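Local coordinates for aminopeptidase-like protein (Chaetomium thermophilum, PDB 5JM6) that probably acts as a zinc-dependent aminopeptidase of the M18 family, removing residues from peptide N-termini, and assembles into a dodecamer, at residues 159-163 and 337-341; 332-336 and 348-354; 384-388 and 506-510; 405-411 and 448-452. All blocks are in the same frame, centred on the assembly; numbering follows the deposited sequence.

Contact 1 (159-163 and 337-341); sequences AQYAG and DDEEI. With ZN (zinc ion), chain G.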
loop_
_atom_site.group_PDB
_atom_site.type_symbol
_atom_site.label_atom_id
_atom_site.label_comp_id
_atom_site.label_asym_id
_atom_site.label_seq_id
_atom_site.Cartn_x
_atom_site.Cartn_y
_atom_site.Cartn_z
ATOM N N ALA A 159 2.585 -30.304 -22.178
ATOM C CA ALA A 159 1.603 -29.831 -21.216
ATOM C C ALA A 159 1.836 -30.526 -19.885
ATOM O O ALA A 159 1.951 -31.753 -19.846
ATOM C CB ALA A 159 0.193 -30.093 -21.720
ATOM N N GLN A 160 1.920 -29.763 -18.799
ATOM C CA GLN A 160 2.112 -30.397 -17.504
ATOM C C GLN A 160 0.868 -31.227 -17.201
ATOM O O GLN A 160 -0.259 -30.726 -17.199
ATOM C CB GLN A 160 2.409 -29.368 -16.394
ATOM C CG GLN A 160 1.234 -28.547 -15.855
ATOM C CD GLN A 160 0.846 -27.388 -16.753
ATOM O OE1 GLN A 160 1.501 -27.118 -17.760
ATOM N NE2 GLN A 160 -0.224 -26.689 -16.386
ATOM N N TYR A 161 1.084 -32.519 -16.985
ATOM C CA TYR A 161 -0.008 -33.436 -16.710
ATOM C C TYR A 161 -0.565 -33.191 -15.323
ATOM O O TYR A 161 -1.755 -32.938 -15.145
ATOM C CB TYR A 161 0.470 -34.889 -16.850
ATOM C CG TYR A 161 -0.215 -35.891 -15.939
ATOM C CD1 TYR A 161 0.496 -36.560 -14.947
ATOM C CD2 TYR A 161 -1.565 -36.176 -16.078
ATOM C CE1 TYR A 161 -0.125 -37.481 -14.116
ATOM C CE2 TYR A 161 -2.188 -37.092 -15.258
ATOM C CZ TYR A 161 -1.470 -37.740 -14.276
ATOM O OH TYR A 161 -2.105 -38.649 -13.461
ATOM N N ALA A 162 0.313 -33.255 -14.338
ATOM C CA ALA A 162 -0.138 -33.323 -12.965
ATOM C C ALA A 162 -0.308 -31.969 -12.297
ATOM O O ALA A 162 -1.017 -31.853 -11.297
ATOM C CB ALA A 162 0.824 -34.154 -12.186
ATOM N N GLY A 163 0.266 -30.935 -12.903
ATOM C CA GLY A 163 0.753 -29.800 -12.142
ATOM C C GLY A 163 2.241 -30.020 -11.916
ATOM O O GLY A 163 2.830 -29.515 -10.960
ATOM N N ASP A 337 -4.303 -45.782 -12.207
ATOM C CA ASP A 337 -3.766 -44.638 -12.920
ATOM C C ASP A 337 -4.554 -43.390 -12.515
ATOM O O ASP A 337 -5.699 -43.497 -12.071
ATOM C CB ASP A 337 -3.836 -44.872 -14.432
ATOM C CG ASP A 337 -3.225 -43.739 -15.237
ATOM O OD1 ASP A 337 -2.569 -42.856 -14.646
ATOM O OD2 ASP A 337 -3.401 -43.738 -16.473
ATOM N N ASP A 338 -3.904 -42.231 -12.617
ATOM C CA ASP A 338 -4.538 -40.912 -12.462
ATOM C C ASP A 338 -4.990 -40.486 -11.060
ATOM O O ASP A 338 -6.060 -39.902 -10.922
ATOM C CB ASP A 338 -5.769 -40.822 -13.377
ATOM C CG ASP A 338 -5.443 -41.087 -14.828
ATOM O OD1 ASP A 338 -4.363 -40.670 -15.288
ATOM O OD2 ASP A 338 -6.268 -41.726 -15.508
ATOM N N GLU A 339 -4.198 -40.759 -10.027
ATOM C CA GLU A 339 -4.571 -40.327 -8.676
ATOM C C GLU A 339 -4.244 -38.860 -8.417
ATOM O O GLU A 339 -4.886 -38.199 -7.595
ATOM C CB GLU A 339 -3.888 -41.206 -7.627
ATOM C CG GLU A 339 -4.154 -40.817 -6.175
ATOM C CD GLU A 339 -3.142 -39.818 -5.638
ATOM O OE1 GLU A 339 -3.513 -38.989 -4.781
ATOM O OE2 GLU A 339 -1.974 -39.860 -6.077
ATOM N N GLU A 340 -3.236 -38.363 -9.124
ATOM C CA GLU A 340 -2.822 -36.975 -9.030
ATOM C C GLU A 340 -3.868 -36.053 -9.696
ATOM O O GLU A 340 -3.825 -34.832 -9.541
ATOM C CB GLU A 340 -1.434 -36.809 -9.673
ATOM C CG GLU A 340 -0.340 -37.814 -9.215
ATOM C CD GLU A 340 0.454 -37.343 -8.005
ATOM O OE1 GLU A 340 0.592 -36.116 -7.840
ATOM O OE2 GLU A 340 0.978 -38.195 -7.256
ATOM N N ILE A 341 -4.768 -36.651 -10.480
ATOM C CA ILE A 341 -5.913 -35.968 -11.109
ATOM C C ILE A 341 -7.259 -36.208 -10.372
ATOM O O ILE A 341 -8.331 -35.911 -10.896
ATOM C CB ILE A 341 -6.010 -36.357 -12.604
ATOM C CG1 ILE A 341 -4.640 -36.197 -13.246
ATOM C CG2 ILE A 341 -6.952 -35.442 -13.381
ATOM C CD1 ILE A 341 -4.164 -34.750 -13.310
HETATM ZN ZN ZN G . 1.639 -37.135 -5.889
#
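Beside the zinc site of this M18 peptidase, Tyr161, just past the end of strand 153-160, reaches over the metal-binding loop 337-341 and lies against Ile341. The two side chains cross at a slant, with Tyr161 CE2 3.3 Å from Ile341 CG1 and Ile341 CD1 also close to the ring. Farther out, Tyr161 OH comes within 3.5 Å of Asp338 CA, but its hydrogen bond goes to Asp135. Arg140 makes a cation-pi contact with the ring. Next along the chain, Ala162 CB sits 4.3 Å from Glu340 CB. From there the Glu340 chain bends at its second torsion (chi2 -90°), which swings the carboxylate round to the metal. Both oxygens bind the zinc ion, Glu340 OE2 at 1.9 Å and Glu340 OE1 at 2.4 Å, and Asp306 and His485 complete the site. Replacing Tyr161 with an alanine would probably strip Ile341 of the ring it packs against and leave Asp135 without its hydroxyl partner, so that the loop carrying Glu340 could shift more easily. With no polar bond joining the two segments, the contact rests on apolar touch: Tyr161 OH bonds to Asp135, and Glu340 commits its carboxylate to zinc while only its CB touches the other segment.

Contact 2 (332-336 and 348-354); sequences LVALF and GARGNFL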
loop_
_atom_site.group_PDB
_atom_site.type_symbol
_atom_site.label_atom_id
_atom_site.label_comp_id
_atom_site.label_asym_id
_atom_site.label_seq_id
_atom_site.Cartn_x
_atom_site.Cartn_y
_atom_site.Cartn_z
ATOM N N LEU A 332 -5.231 -59.500 -2.756
ATOM C CA LEU A 332 -5.394 -58.683 -3.950
ATOM C C LEU A 332 -4.589 -57.387 -3.887
ATOM O O LEU A 332 -4.494 -56.755 -2.836
ATOM C CB LEU A 332 -6.884 -58.371 -4.155
ATOM C CG LEU A 332 -7.393 -57.614 -5.387
ATOM C CD1 LEU A 332 -8.826 -58.033 -5.693
ATOM C CD2 LEU A 332 -7.314 -56.101 -5.202
ATOM N N VAL A 333 -4.017 -57.000 -5.021
ATOM C CA VAL A 333 -3.365 -55.703 -5.154
ATOM C C VAL A 333 -3.942 -54.972 -6.363
ATOM O O VAL A 333 -4.042 -55.539 -7.452
ATOM C CB VAL A 333 -1.836 -55.833 -5.308
ATOM C CG1 VAL A 333 -1.198 -54.456 -5.431
ATOM C CG2 VAL A 333 -1.242 -56.592 -4.131
ATOM N N ALA A 334 -4.333 -53.719 -6.157
ATOM C CA ALA A 334 -4.899 -52.903 -7.223
ATOM C C ALA A 334 -4.044 -51.665 -7.458
ATOM O O ALA A 334 -3.914 -50.815 -6.578
ATOM C CB ALA A 334 -6.329 -52.506 -6.886
ATOM N N LEU A 335 -3.455 -51.571 -8.645
ATOM C CA LEU A 335 -2.649 -50.413 -9.004
ATOM C C LEU A 335 -3.384 -49.575 -10.041
ATOM O O LEU A 335 -3.692 -50.050 -11.134
ATOM C CB LEU A 335 -1.278 -50.847 -9.531
ATOM C CG LEU A 335 -0.459 -51.729 -8.583
ATOM C CD1 LEU A 335 0.919 -52.018 -9.156
ATOM C CD2 LEU A 335 -0.352 -51.086 -7.209
ATOM N N PHE A 336 -3.628 -48.313 -9.701
ATOM C CA PHE A 336 -4.489 -47.444 -10.494
ATOM C C PHE A 336 -3.701 -46.337 -11.167
ATOM O O PHE A 336 -2.583 -46.012 -10.775
ATOM C CB PHE A 336 -5.585 -46.805 -9.636
ATOM C CG PHE A 336 -6.512 -47.785 -8.993
ATOM C CD1 PHE A 336 -7.580 -48.317 -9.695
ATOM C CD2 PHE A 336 -6.326 -48.161 -7.676
ATOM C CE1 PHE A 336 -8.438 -49.217 -9.097
ATOM C CE2 PHE A 336 -7.180 -49.058 -7.072
ATOM C CZ PHE A 336 -8.237 -49.587 -7.783
ATOM N N GLY A 348 -9.180 -44.924 -12.980
ATOM C CA GLY A 348 -8.952 -44.305 -11.682
ATOM C C GLY A 348 -9.548 -45.071 -10.510
ATOM O O GLY A 348 -10.297 -46.028 -10.705
ATOM N N ALA A 349 -9.232 -44.635 -9.292
ATOM C CA ALA A 349 -9.582 -45.383 -8.082
ATOM C C ALA A 349 -11.042 -45.228 -7.645
ATOM O O ALA A 349 -11.603 -46.127 -7.036
ATOM C CB ALA A 349 -8.660 -44.982 -6.941
ATOM N N ARG A 350 -11.662 -44.095 -7.935
ATOM C CA ARG A 350 -13.089 -43.954 -7.661
ATOM C C ARG A 350 -13.909 -44.340 -8.907
ATOM O O ARG A 350 -15.064 -43.942 -9.054
ATOM C CB ARG A 350 -13.424 -42.561 -7.099
ATOM C CG ARG A 350 -12.663 -41.408 -7.690
ATOM C CD ARG A 350 -12.768 -40.132 -6.860
ATOM N NE ARG A 350 -14.111 -39.878 -6.349
ATOM C CZ ARG A 350 -14.618 -38.662 -6.185
ATOM N NH1 ARG A 350 -13.913 -37.604 -6.550
ATOM N NH2 ARG A 350 -15.842 -38.505 -5.704
ATOM N N GLY A 351 -13.261 -45.035 -9.843
ATOM C CA GLY A 351 -13.951 -45.685 -10.949
ATOM C C GLY A 351 -14.363 -47.142 -10.729
ATOM O O GLY A 351 -14.006 -47.764 -9.728
ATOM N N ASN A 352 -15.103 -47.676 -11.701
ATOM C CA ASN A 352 -15.672 -49.030 -11.692
ATOM C C ASN A 352 -14.691 -50.166 -11.406
ATOM O O ASN A 352 -15.080 -51.211 -10.883
ATOM C CB ASN A 352 -16.325 -49.294 -13.059
ATOM C CG ASN A 352 -17.567 -50.162 -12.975
ATOM O OD1 ASN A 352 -17.960 -50.617 -11.901
ATOM N ND2 ASN A 352 -18.200 -50.389 -14.122
ATOM N N PHE A 353 -13.423 -49.944 -11.739
ATOM C CA PHE A 353 -12.475 -51.030 -11.979
ATOM C C PHE A 353 -12.390 -52.088 -10.873
ATOM O O PHE A 353 -12.623 -53.267 -11.134
ATOM C CB PHE A 353 -11.081 -50.445 -12.224
ATOM C CG PHE A 353 -10.098 -51.434 -12.784
ATOM C CD1 PHE A 353 -10.536 -52.529 -13.510
ATOM C CD2 PHE A 353 -8.738 -51.271 -12.579
ATOM C CE1 PHE A 353 -9.638 -53.443 -14.023
ATOM C CE2 PHE A 353 -7.833 -52.182 -13.091
ATOM C CZ PHE A 353 -8.285 -53.271 -13.813
ATOM N N LEU A 354 -12.056 -51.687 -9.650
ATOM C CA LEU A 354 -11.913 -52.673 -8.575
ATOM C C LEU A 354 -13.245 -53.274 -8.089
ATOM O O LEU A 354 -13.317 -54.483 -7.878
ATOM C CB LEU A 354 -11.139 -52.083 -7.391
ATOM C CG LEU A 354 -10.953 -53.053 -6.217
ATOM C CD1 LEU A 354 -10.085 -54.243 -6.615
ATOM C CD2 LEU A 354 -10.375 -52.347 -4.999
#
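Phe336 turns its CG anti to its own carbonyl carbon (chi1 -61°), which lays the ring against the turn at Gly348-Ala349, while Leu354, with CG opposite its backbone N (chi1 180°), stretches one methyl back toward the strand. The CA of Ala349 sits over one face of the Phe336 ring, 4.0 Å from its centroid and 14° off the normal, a CH-pi contact. Its methyl is close by, with Ala349 CB 4.0 Å from Phe336 CD2. Leu354 approaches the same ring at its edge: Leu354 CB lies in the ring plane, 3.8 Å from Phe336 CZ, and the side chains lie roughly perpendicular. Phe353 meets the ring obliquely, through CD2. Strand 330-336 is the first strand of a beta-alpha-beta crossover whose helix is 353-368 and whose second strand is 386-394, with the parallel strand 127-133 between them in the sheet. The present contact is where the returning chain, after a type I turn closed by Gly351 N to Gly348 O at 3.2 Å, packs Phe353 and Leu354, near the N-terminal end of that helix, on the sheet. Farther back along the strand, Leu332 and Leu354 run antiparallel alongside one another, Leu332 CD2 lying 3.6 Å from Leu354 CD1. The same methyl of Leu354 also reaches Ala334 CB. Strands 111-117 and 127-133 flank strand 330-336, with Ile113 against both Leu332 and Phe353, and Met129 against both leucines.

Contact 3 (384-388 and 506-510); sequences RSFLV and FLDFW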
loop_
_atom_site.group_PDB
_atom_site.type_symbol
_atom_site.label_atom_id
_atom_site.label_comp_id
_atom_site.label_asym_id
_atom_site.label_seq_id
_atom_site.Cartn_x
_atom_site.Cartn_y
_atom_site.Cartn_z
ATOM N N ARG A 384 -16.027 -58.836 5.687
ATOM C CA ARG A 384 -14.890 -59.632 6.136
ATOM C C ARG A 384 -13.578 -59.136 5.534
ATOM O O ARG A 384 -12.534 -59.768 5.697
ATOM C CB ARG A 384 -15.107 -61.109 5.808
ATOM C CG ARG A 384 -16.359 -61.684 6.449
ATOM C CD ARG A 384 -16.402 -63.200 6.371
ATOM N NE ARG A 384 -17.738 -63.673 6.018
ATOM C CZ ARG A 384 -18.644 -64.098 6.893
ATOM N NH1 ARG A 384 -18.363 -64.122 8.190
ATOM N NH2 ARG A 384 -19.833 -64.504 6.469
ATOM N N SER A 385 -13.636 -58.018 4.819
ATOM C CA SER A 385 -12.458 -57.530 4.119
ATOM C C SER A 385 -11.752 -56.395 4.850
ATOM O O SER A 385 -12.236 -55.884 5.862
ATOM C CB SER A 385 -12.848 -57.069 2.713
ATOM O OG SER A 385 -13.339 -58.154 1.945
ATOM N N PHE A 386 -10.593 -56.015 4.322
ATOM C CA PHE A 386 -9.861 -54.850 4.788
ATOM C C PHE A 386 -9.058 -54.283 3.624
ATOM O O PHE A 386 -8.438 -55.034 2.870
ATOM C CB PHE A 386 -8.949 -55.217 5.959
ATOM C CG PHE A 386 -8.371 -54.031 6.672
ATOM C CD1 PHE A 386 -7.233 -53.404 6.193
ATOM C CD2 PHE A 386 -8.961 -53.545 7.826
ATOM C CE1 PHE A 386 -6.697 -52.315 6.846
ATOM C CE2 PHE A 386 -8.429 -52.455 8.485
ATOM C CZ PHE A 386 -7.294 -51.839 7.994
ATOM N N LEU A 387 -9.041 -52.961 3.500
ATOM C CA LEU A 387 -8.344 -52.308 2.399
ATOM C C LEU A 387 -7.233 -51.405 2.903
ATOM O O LEU A 387 -7.488 -50.421 3.594
ATOM C CB LEU A 387 -9.312 -51.481 1.550
ATOM C CG LEU A 387 -8.598 -50.566 0.547
ATOM C CD1 LEU A 387 -8.141 -51.343 -0.681
ATOM C CD2 LEU A 387 -9.444 -49.356 0.159
ATOM N N VAL A 388 -5.997 -51.734 2.549
ATOM C CA VAL A 388 -4.896 -50.830 2.828
ATOM C C VAL A 388 -4.666 -49.965 1.595
ATOM O O VAL A 388 -4.192 -50.442 0.564
ATOM C CB VAL A 388 -3.608 -51.586 3.207
ATOM C CG1 VAL A 388 -2.443 -50.622 3.337
ATOM C CG2 VAL A 388 -3.811 -52.358 4.504
ATOM N N PHE A 506 0.519 -57.977 6.043
ATOM C CA PHE A 506 -0.915 -57.719 6.011
ATOM C C PHE A 506 -1.668 -58.795 5.228
ATOM O O PHE A 506 -2.614 -59.390 5.744
ATOM C CB PHE A 506 -1.188 -56.334 5.421
ATOM C CG PHE A 506 -2.611 -56.125 4.992
ATOM C CD1 PHE A 506 -3.608 -55.901 5.927
ATOM C CD2 PHE A 506 -2.948 -56.141 3.649
ATOM C CE1 PHE A 506 -4.916 -55.707 5.527
ATOM C CE2 PHE A 506 -4.252 -55.946 3.244
ATOM C CZ PHE A 506 -5.239 -55.728 4.184
ATOM N N LEU A 507 -1.248 -59.049 3.992
ATOM C CA LEU A 507 -1.918 -60.049 3.168
ATOM C C LEU A 507 -1.870 -61.427 3.827
ATOM O O LEU A 507 -2.846 -62.175 3.780
ATOM C CB LEU A 507 -1.298 -60.104 1.768
ATOM C CG LEU A 507 -1.384 -58.824 0.926
ATOM C CD1 LEU A 507 -0.514 -58.938 -0.314
ATOM C CD2 LEU A 507 -2.819 -58.499 0.538
ATOM N N ASP A 508 -0.751 -61.755 4.465
ATOM C CA ASP A 508 -0.607 -63.070 5.082
ATOM C C ASP A 508 -1.376 -63.197 6.400
ATOM O O ASP A 508 -1.919 -64.260 6.697
ATOM C CB ASP A 508 0.872 -63.401 5.316
ATOM C CG ASP A 508 1.625 -63.681 4.025
ATOM O OD1 ASP A 508 0.985 -63.733 2.953
ATOM O OD2 ASP A 508 2.858 -63.866 4.086
ATOM N N PHE A 509 -1.390 -62.140 7.206
ATOM C CA PHE A 509 -1.998 -62.229 8.534
ATOM C C PHE A 509 -3.408 -61.655 8.721
ATOM O O PHE A 509 -3.974 -61.803 9.803
ATOM C CB PHE A 509 -1.078 -61.568 9.558
ATOM C CG PHE A 509 0.122 -62.394 9.913
ATOM C CD1 PHE A 509 -0.021 -63.575 10.621
ATOM C CD2 PHE A 509 1.394 -61.985 9.550
ATOM C CE1 PHE A 509 1.082 -64.339 10.955
ATOM C CE2 PHE A 509 2.502 -62.743 9.882
ATOM C CZ PHE A 509 2.345 -63.921 10.585
ATOM N N TRP A 510 -3.980 -61.021 7.700
ATOM C CA TRP A 510 -5.266 -60.347 7.892
ATOM C C TRP A 510 -6.355 -61.295 8.388
ATOM O O TRP A 510 -7.067 -60.981 9.342
ATOM C CB TRP A 510 -5.743 -59.671 6.606
ATOM C CG TRP A 510 -7.232 -59.482 6.591
ATOM C CD1 TRP A 510 -8.126 -60.103 5.770
ATOM C CD2 TRP A 510 -8.004 -58.641 7.461
ATOM N NE1 TRP A 510 -9.404 -59.691 6.061
ATOM C CE2 TRP A 510 -9.357 -58.795 7.097
ATOM C CE3 TRP A 510 -7.682 -57.770 8.507
ATOM C CZ2 TRP A 510 -10.386 -58.109 7.739
ATOM C CZ3 TRP A 510 -8.708 -57.090 9.144
ATOM C CH2 TRP A 510 -10.041 -57.264 8.757
#
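Phe386 and Val388 point from the strand into the aromatic side chains of Phe506 and Trp510, and the two flat groups of the helix each receive an aliphatic carbon on a face. Val388 CG2 stands over the centre of the Phe506 ring, 3.6 Å from the centroid and only 8° off the normal. Phe386 CB does the same to the six-membered ring of Trp510, at 3.5 Å from that centroid. Both are CH-pi contacts. The phenyl ring of Phe386 lies between the two: it meets Phe506 rim to rim, with centroids 5.6 Å apart, and leans on the indole obliquely. The three aromatics form one cluster. Phe506 and Trp510 are one helical turn apart, and each has its CG swung opposite the backbone N, which sends both rings toward the strand. In the fold, this is helix 495-514 laid along strand 386-394 of the large mixed sheet; the axes of segments 506-510 and 386-388 run nearly antiparallel (163°), 10.8 Å apart at closest. Helix 430-443 flanks the cluster, Ile435 touching Phe386 and Trp510, and Ile439 touching Phe506. Just before the strand the packing turns polar. Trp510 NE1 donates to Arg384 O at 3.2 Å, the acceptor lying in the indole plane although the bond is bent to 141° at the hydrogen. Ser385 O also lies near the indole, by CZ2. The side chains of these two residues have partners of their own: Arg384 NE bonds to Gly124 O, and Ser385 OG to the backbone of Ile127 and Thr381.

Contact 4 (405-411 and 448-452); sequences LPGHSPR and QRHMI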
loop_
_atom_site.group_PDB
_atom_site.type_symbol
_atom_site.label_atom_id
_atom_site.label_comp_id
_atom_site.label_asym_id
_atom_site.label_seq_id
_atom_site.Cartn_x
_atom_site.Cartn_y
_atom_site.Cartn_z
ATOM N N LEU A 405 5.374 -32.238 12.684
ATOM C CA LEU A 405 4.544 -32.356 13.871
ATOM C C LEU A 405 5.117 -33.446 14.768
ATOM O O LEU A 405 5.127 -34.616 14.388
ATOM C CB LEU A 405 3.099 -32.661 13.481
ATOM C CG LEU A 405 2.099 -32.826 14.621
ATOM C CD1 LEU A 405 2.033 -31.557 15.450
ATOM C CD2 LEU A 405 0.734 -33.173 14.056
ATOM N N PRO A 406 5.611 -33.066 15.959
ATOM C CA PRO A 406 6.346 -34.010 16.813
ATOM C C PRO A 406 5.536 -35.241 17.214
ATOM O O PRO A 406 4.348 -35.145 17.528
ATOM C CB PRO A 406 6.710 -33.170 18.044
ATOM C CG PRO A 406 5.800 -31.993 18.007
ATOM C CD PRO A 406 5.531 -31.725 16.562
ATOM N N GLY A 407 6.198 -36.395 17.175
ATOM C CA GLY A 407 5.584 -37.676 17.473
ATOM C C GLY A 407 4.850 -38.256 16.277
ATOM O O GLY A 407 4.462 -39.421 16.277
ATOM N N HIS A 408 4.540 -37.388 15.324
ATOM C CA HIS A 408 3.895 -37.743 14.062
ATOM C C HIS A 408 4.725 -37.553 12.774
ATOM O O HIS A 408 4.153 -37.378 11.699
ATOM C CB HIS A 408 2.551 -37.035 14.013
ATOM C CG HIS A 408 1.728 -37.295 15.238
ATOM N ND1 HIS A 408 1.953 -36.642 16.431
ATOM C CD2 HIS A 408 0.737 -38.186 15.481
ATOM C CE1 HIS A 408 1.110 -37.089 17.344
ATOM N NE2 HIS A 408 0.360 -38.027 16.793
ATOM N N SER A 409 6.045 -37.441 12.893
ATOM C CA SER A 409 6.907 -37.168 11.737
ATOM C C SER A 409 7.921 -38.291 11.495
ATOM O O SER A 409 8.977 -38.327 12.126
ATOM C CB SER A 409 7.636 -35.837 11.918
ATOM O OG SER A 409 6.716 -34.763 12.006
ATOM N N PRO A 410 7.584 -39.226 10.590
ATOM C CA PRO A 410 8.300 -40.498 10.426
ATOM C C PRO A 410 9.729 -40.378 9.905
ATOM O O PRO A 410 10.068 -39.445 9.175
ATOM C CB PRO A 410 7.437 -41.259 9.406
ATOM C CG PRO A 410 6.146 -40.501 9.319
ATOM C CD PRO A 410 6.507 -39.084 9.598
ATOM N N ARG A 411 10.555 -41.341 10.280
ATOM C CA ARG A 411 11.953 -41.401 9.892
ATOM C C ARG A 411 12.200 -42.322 8.713
ATOM O O ARG A 411 11.341 -43.104 8.337
ATOM C CB ARG A 411 12.783 -41.889 11.072
ATOM C CG ARG A 411 12.435 -41.221 12.381
ATOM C CD ARG A 411 13.163 -39.904 12.542
ATOM N NE ARG A 411 14.228 -39.992 13.527
ATOM C CZ ARG A 411 14.172 -39.427 14.724
ATOM N NH1 ARG A 411 13.109 -38.728 15.071
ATOM N NH2 ARG A 411 15.181 -39.549 15.568
ATOM N N GLN A 448 5.091 -46.494 12.065
ATOM C CA GLN A 448 5.213 -45.102 12.463
ATOM C C GLN A 448 3.860 -44.406 12.346
ATOM O O GLN A 448 2.870 -45.018 11.945
ATOM C CB GLN A 448 6.270 -44.397 11.613
ATOM C CG GLN A 448 7.592 -45.146 11.575
ATOM C CD GLN A 448 8.711 -44.339 10.957
ATOM O OE1 GLN A 448 9.145 -43.332 11.514
ATOM N NE2 GLN A 448 9.193 -44.782 9.803
ATOM N N ARG A 449 3.819 -43.132 12.716
ATOM C CA ARG A 449 2.619 -42.326 12.539
ATOM C C ARG A 449 2.956 -41.090 11.716
ATOM O O ARG A 449 4.021 -40.495 11.880
ATOM C CB ARG A 449 2.018 -41.918 13.889
ATOM C CG ARG A 449 1.757 -43.071 14.855
ATOM C CD ARG A 449 0.805 -44.093 14.257
ATOM N NE ARG A 449 0.149 -44.920 15.270
ATOM C CZ ARG A 449 0.425 -46.202 15.489
ATOM N NH1 ARG A 449 1.354 -46.819 14.771
ATOM N NH2 ARG A 449 -0.230 -46.872 16.428
ATOM N N HIS A 450 2.049 -40.717 10.818
ATOM C CA HIS A 450 2.207 -39.501 10.032
ATOM C C HIS A 450 0.965 -38.633 10.148
ATOM O O HIS A 450 -0.159 -39.133 10.095
ATOM C CB HIS A 450 2.479 -39.820 8.564
ATOM C CG HIS A 450 2.290 -38.645 7.654
ATOM N ND1 HIS A 450 1.357 -38.631 6.641
ATOM C CD2 HIS A 450 2.899 -37.437 7.622
ATOM C CE1 HIS A 450 1.408 -37.469 6.014
ATOM N NE2 HIS A 450 2.335 -36.725 6.590
ATOM N N MET A 451 1.174 -37.337 10.350
ATOM C CA MET A 451 0.070 -36.396 10.439
ATOM C C MET A 451 0.538 -34.985 10.085
ATOM O O MET A 451 1.660 -34.607 10.419
ATOM C CB MET A 451 -0.516 -36.442 11.847
ATOM C CG MET A 451 -1.831 -35.738 12.012
ATOM S SD MET A 451 -2.419 -35.926 13.699
ATOM C CE MET A 451 -4.134 -35.501 13.467
ATOM N N ILE A 452 -0.322 -34.195 9.445
ATOM C CA ILE A 452 0.040 -32.822 9.090
ATOM C C ILE A 452 -0.493 -31.820 10.111
ATOM O O ILE A 452 0.096 -31.625 11.174
ATOM C CB ILE A 452 -0.470 -32.438 7.677
ATOM C CG1 ILE A 452 -1.961 -32.760 7.515
ATOM C CG2 ILE A 452 0.355 -33.138 6.603
ATOM C CD1 ILE A 452 -2.909 -31.639 7.927
#
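The flat amide of Gln448 meets the backbone of Arg411 with both its polar atoms, Arg411 O lying in the amide plane. Gln448 NE2 donates to Arg411 O at 3.1 Å, almost straight at 173°, while Gln448 OE1 accepts from Arg411 N at 2.7 Å. This pairing holds the amide against rotation; NE2 has a second acceptor in Gly415 O. Pro410 packs alongside, its CB against the amide and its CG 3.8 Å from His450 CB. A leucine in place of Gln448 would probably leave Arg411 N and O without these mates and set the end of loop 405-411 freer to move. Met451 SD sits obliquely to the His408 imidazole, 4.7 Å from its centroid. Both side chains run side by side in the same direction, His408 CB 3.8 Å from Met451 CB. Met451 N donates to His408 O, on a lone pair, at 3.3 Å. His408 itself closes the type II turn from Leu405: its N and Ser409 OG reach Leu405 O from opposite faces of the carbonyl. His408 NE2 is hydrogen-bonded to the backbone N of Thr144 of a neighbouring subunit, and Arg411 forms a salt bridge with Asp235 of another. Strand 448-450 is the outermost of the large mixed sheet within this chain; it pairs with strand 417-419, and Arg449 holds Asp437 of helix 430-443 by a salt bridge.

Three of the contacts share the large mixed sheet: contact 2 on strand 330-336, contact 3 on strand 386-394 and contact 4 on the outlying strand 448-450. Contacts 2 and 3 touch, Leu332 O meeting Leu507 CD2 at 4.2 Å, their centres about 16 Å apart. Contact 1, its centre about 17 Å from that of contact 2, joins the end of strand 153-160, from a separate antiparallel sheet, to the zinc-binding loop into which strand 330-336 directly leads. Along the chain, segments of contacts 1 and 2 alternate, contact 3 opens later, and contact 4 falls wholly between its two segments. Contacts 1 and 3 lie on opposite sides of the chain's centre, their centres about 29 Å apart. Through contacts 2, 3 and 4 the sheet connects helix-covered interior and intersubunit edge.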